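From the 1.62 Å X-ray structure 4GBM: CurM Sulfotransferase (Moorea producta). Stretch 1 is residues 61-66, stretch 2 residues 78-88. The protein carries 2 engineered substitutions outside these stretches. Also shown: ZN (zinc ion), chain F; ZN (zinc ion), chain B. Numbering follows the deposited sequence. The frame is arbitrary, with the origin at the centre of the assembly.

Stretch 1 61-66: PPELHL
Stretch 2, residues 78-88: QLNLSYLGEGL

Stretch 1 is an irregular segment without helix or strand. Pro 61 (phi/psi -90/170), Pro 62 (-59/163) and Glu 63 (-46/126) are extended in the manner of polyproline; Leu 64 (-85/-23) then turns the chain, His 65 takes left-handed values (53/41), and Leu 66 follows at -100/-49. Stretch 2 begins at the end of a helix: Gln 78 is still helical, and Leu 79 (-77/104) is the first residue to leave. Asn 80 (-127/122) and Leu 81 (-129/149) are extended, Ser 82 (-60/-38), Tyr 83 (-112/-170) and Leu 84 (-76/-28) form a loop, and Gly 85 (57/47) has a positive phi. Glu 86 (-90/23) occupies the N-cap position of a new helix, which Gly 87 (-48/-49) and Leu 88 (-67/-44) open. In register, the CA atoms of Pro 62 and Gly 87 lie 4.4 Å apart, those of Leu 64 and Leu 88 5.0 Å, and those of His 65 and Leu 79 7.8 Å.

No direct hydrogen bond joins the stretches, which bury 403 Å² between them. At the start of the new helix, Gly 87 CA makes CA-H...O contacts with Pro 62 O at 3.6 Å and Glu 63 O at 3.5 Å. Glycine suits this place because an ideal CB would fall 2.2 Å from Glu 63 O and 2.4 Å from Pro 62 O. Two waters complete the junction. Water 2 donates to Glu 63 O (2.6 Å) and accepts from Gly 87 N (2.9 Å); water 1 accepts from Leu 88 N (2.7 Å) and lies 2.9 Å from both Glu 63 O and Gly 85 O. They thus serve amides of the helix's first turn, which lack partners within the helix.

Beside this polar seam lies an apolar one. Leu 64 (chi1 m, chi2 t) has a sideways CA-to-CB bond, but its end comes nearer, placing CD2 4.1 Å from CD1 of Leu 88 (chi1 t, chi2 p). Leu 66, also m and t, brings its CD2 to 4.3 Å from Leu 88 CD2. All three leucines are buried, where branched hydrocarbon side chains pack without polar cost.

The CA-to-CB bond of His 65 (chi1 m, chi2 -75°) points toward stretch 2. Its ND1 binds the zinc ion of chain F at 2.1 Å, with water 4 also on the metal at 2.1 Å from ZN, while NE2 is hydrogen-bonded elsewhere in the structure. With both nitrogens engaged, the ring can still offer a face: Leu 81 CD1 (m, t) sits over it in a CH-pi contact, 3.7 Å from the ring centroid. Leu 79 (t, p) adds CD2 at 3.7 Å from His 65 CB. At the ring's edge, Gly 85 O lies 4.1 Å from His 65 CD2. Glycine accommodates the positive phi here, and an ideal CB would clash with Leu 81 CD1 at 2.3 Å.

The CA-to-CB bond of Glu 86 (m, t) points away from stretch 1, and its OE1 binds the zinc ion of chain B at 2.0 Å.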

# COMPACT_ATOMS: atom_id res chain seq x y z
N PRO A 61 1.83 2.25 9.11
CA PRO A 61 2.58 3.46 8.78
C PRO A 61 2.62 3.78 7.28
O PRO A 61 2.23 2.94 6.46
CB PRO A 61 4.00 3.10 9.24
CG PRO A 61 4.11 1.64 8.96
CD PRO A 61 2.72 1.08 9.28
N PRO A 62 3.11 4.99 6.92
CA PRO A 62 3.49 5.23 5.52
C PRO A 62 4.57 4.24 5.10
O PRO A 62 5.20 3.61 5.96
CB PRO A 62 4.08 6.66 5.55
CG PRO A 62 3.63 7.25 6.85
CD PRO A 62 3.48 6.11 7.80
N GLU A 63 4.77 4.11 3.79
CA GLU A 63 5.67 3.11 3.20
C GLU A 63 7.03 3.03 3.89
O GLU A 63 7.75 4.03 4.03
CB GLU A 63 5.86 3.39 1.71
CG GLU A 63 4.71 2.92 0.81
CD GLU A 63 3.51 3.87 0.72
OE1 GLU A 63 3.49 4.95 1.35
OE2 GLU A 63 2.56 3.50 0.00
N LEU A 64 7.40 1.81 4.30
CA LEU A 64 8.67 1.57 4.99
C LEU A 64 9.83 1.37 4.02
O LEU A 64 10.99 1.56 4.40
CB LEU A 64 8.54 0.36 5.91
CG LEU A 64 7.52 0.47 7.05
CD1 LEU A 64 7.32 -0.89 7.71
CD2 LEU A 64 7.92 1.53 8.06
N HIS A 65 9.52 0.96 2.79
CA HIS A 65 10.55 0.69 1.77
C HIS A 65 11.64 -0.29 2.24
O HIS A 65 12.83 -0.11 1.96
CB HIS A 65 11.19 2.00 1.26
CG HIS A 65 10.19 3.06 0.90
ND1 HIS A 65 9.43 3.01 -0.25
CD2 HIS A 65 9.83 4.20 1.53
CE1 HIS A 65 8.65 4.07 -0.32
NE2 HIS A 65 8.86 4.80 0.76
N LEU A 66 11.22 -1.34 2.95
CA LEU A 66 12.13 -2.38 3.43
C LEU A 66 12.11 -3.61 2.53
O LEU A 66 13.16 -4.09 2.10
CB LEU A 66 11.77 -2.77 4.87
CG LEU A 66 11.99 -1.73 5.97
CD1 LEU A 66 11.38 -2.22 7.27
CD2 LEU A 66 13.47 -1.41 6.16
N GLN A 78 20.17 2.64 -2.61
CA GLN A 78 19.26 2.47 -3.75
C GLN A 78 17.93 3.23 -3.62
O GLN A 78 17.27 3.49 -4.63
CB GLN A 78 18.98 0.99 -4.00
CG GLN A 78 20.20 0.18 -4.40
CD GLN A 78 19.91 -1.30 -4.55
OE1 GLN A 78 18.78 -1.70 -4.86
NE2 GLN A 78 20.93 -2.13 -4.34
N LEU A 79 17.55 3.58 -2.40
CA LEU A 79 16.25 4.22 -2.17
C LEU A 79 16.24 5.69 -2.56
O LEU A 79 16.76 6.55 -1.84
CB LEU A 79 15.78 4.02 -0.72
CG LEU A 79 14.37 4.49 -0.34
CD1 LEU A 79 13.30 3.84 -1.20
CD2 LEU A 79 14.11 4.21 1.13
N ASN A 80 15.63 5.97 -3.71
CA ASN A 80 15.44 7.33 -4.20
C ASN A 80 13.97 7.55 -4.51
O ASN A 80 13.38 6.83 -5.31
CB ASN A 80 16.29 7.58 -5.45
CG ASN A 80 17.77 7.31 -5.22
OD1 ASN A 80 18.31 7.58 -4.15
ND2 ASN A 80 18.43 6.78 -6.24
N LEU A 81 13.38 8.56 -3.85
CA LEU A 81 11.94 8.82 -3.97
C LEU A 81 11.67 10.29 -4.30
O LEU A 81 12.42 11.17 -3.87
CB LEU A 81 11.24 8.44 -2.66
CG LEU A 81 11.41 7.02 -2.12
CD1 LEU A 81 11.00 6.97 -0.66
CD2 LEU A 81 10.65 5.98 -2.94
N SER A 82 10.58 10.53 -5.03
CA SER A 82 10.17 11.88 -5.43
C SER A 82 9.89 12.79 -4.22
O SER A 82 10.21 13.98 -4.23
CB SER A 82 8.93 11.82 -6.32
OG SER A 82 9.24 11.25 -7.59
N TYR A 83 9.30 12.20 -3.19
CA TYR A 83 9.04 12.91 -1.95
C TYR A 83 9.91 12.32 -0.84
O TYR A 83 10.81 11.51 -1.12
CB TYR A 83 7.55 12.86 -1.61
CG TYR A 83 6.69 13.54 -2.67
CD1 TYR A 83 6.44 14.91 -2.61
CD2 TYR A 83 6.16 12.82 -3.74
CE1 TYR A 83 5.66 15.54 -3.58
CE2 TYR A 83 5.39 13.44 -4.71
CZ TYR A 83 5.14 14.80 -4.62
OH TYR A 83 4.38 15.42 -5.58
N LEU A 84 9.67 12.71 0.41
CA LEU A 84 10.63 12.40 1.48
C LEU A 84 10.62 10.95 1.99
O LEU A 84 11.65 10.46 2.46
CB LEU A 84 10.49 13.41 2.63
CG LEU A 84 10.60 14.89 2.25
CD1 LEU A 84 10.34 15.77 3.47
CD2 LEU A 84 11.95 15.25 1.62
N GLY A 85 9.47 10.28 1.90
CA GLY A 85 9.40 8.84 2.22
C GLY A 85 9.86 8.49 3.62
O GLY A 85 10.61 7.52 3.82
N GLU A 86 9.39 9.24 4.61
CA GLU A 86 9.85 9.09 5.98
C GLU A 86 9.05 8.09 6.82
O GLU A 86 9.06 8.17 8.04
CB GLU A 86 9.88 10.45 6.68
CG GLU A 86 10.86 11.42 6.05
CD GLU A 86 10.98 12.73 6.79
OE1 GLU A 86 11.87 13.51 6.42
OE2 GLU A 86 10.20 12.99 7.74
N GLY A 87 8.36 7.16 6.16
CA GLY A 87 7.61 6.12 6.86
C GLY A 87 8.41 5.45 7.97
O GLY A 87 7.93 5.31 9.10
N LEU A 88 9.63 5.04 7.65
CA LEU A 88 10.49 4.38 8.64
C LEU A 88 10.90 5.33 9.76
O LEU A 88 10.83 4.96 10.94
CB LEU A 88 11.71 3.74 7.97
CG LEU A 88 12.59 2.84 8.85
CD1 LEU A 88 11.82 1.60 9.33
CD2 LEU A 88 13.84 2.43 8.08
ZN ZN F . 9.53 1.67 -1.90
ZN ZN B . 11.75 15.14 7.60
O HOH W 1 10.36 4.90 5.03
O HOH W 2 7.42 6.57 3.43
O HOH W 3 11.63 15.04 9.59
O HOH W 4 8.58 2.71 -3.51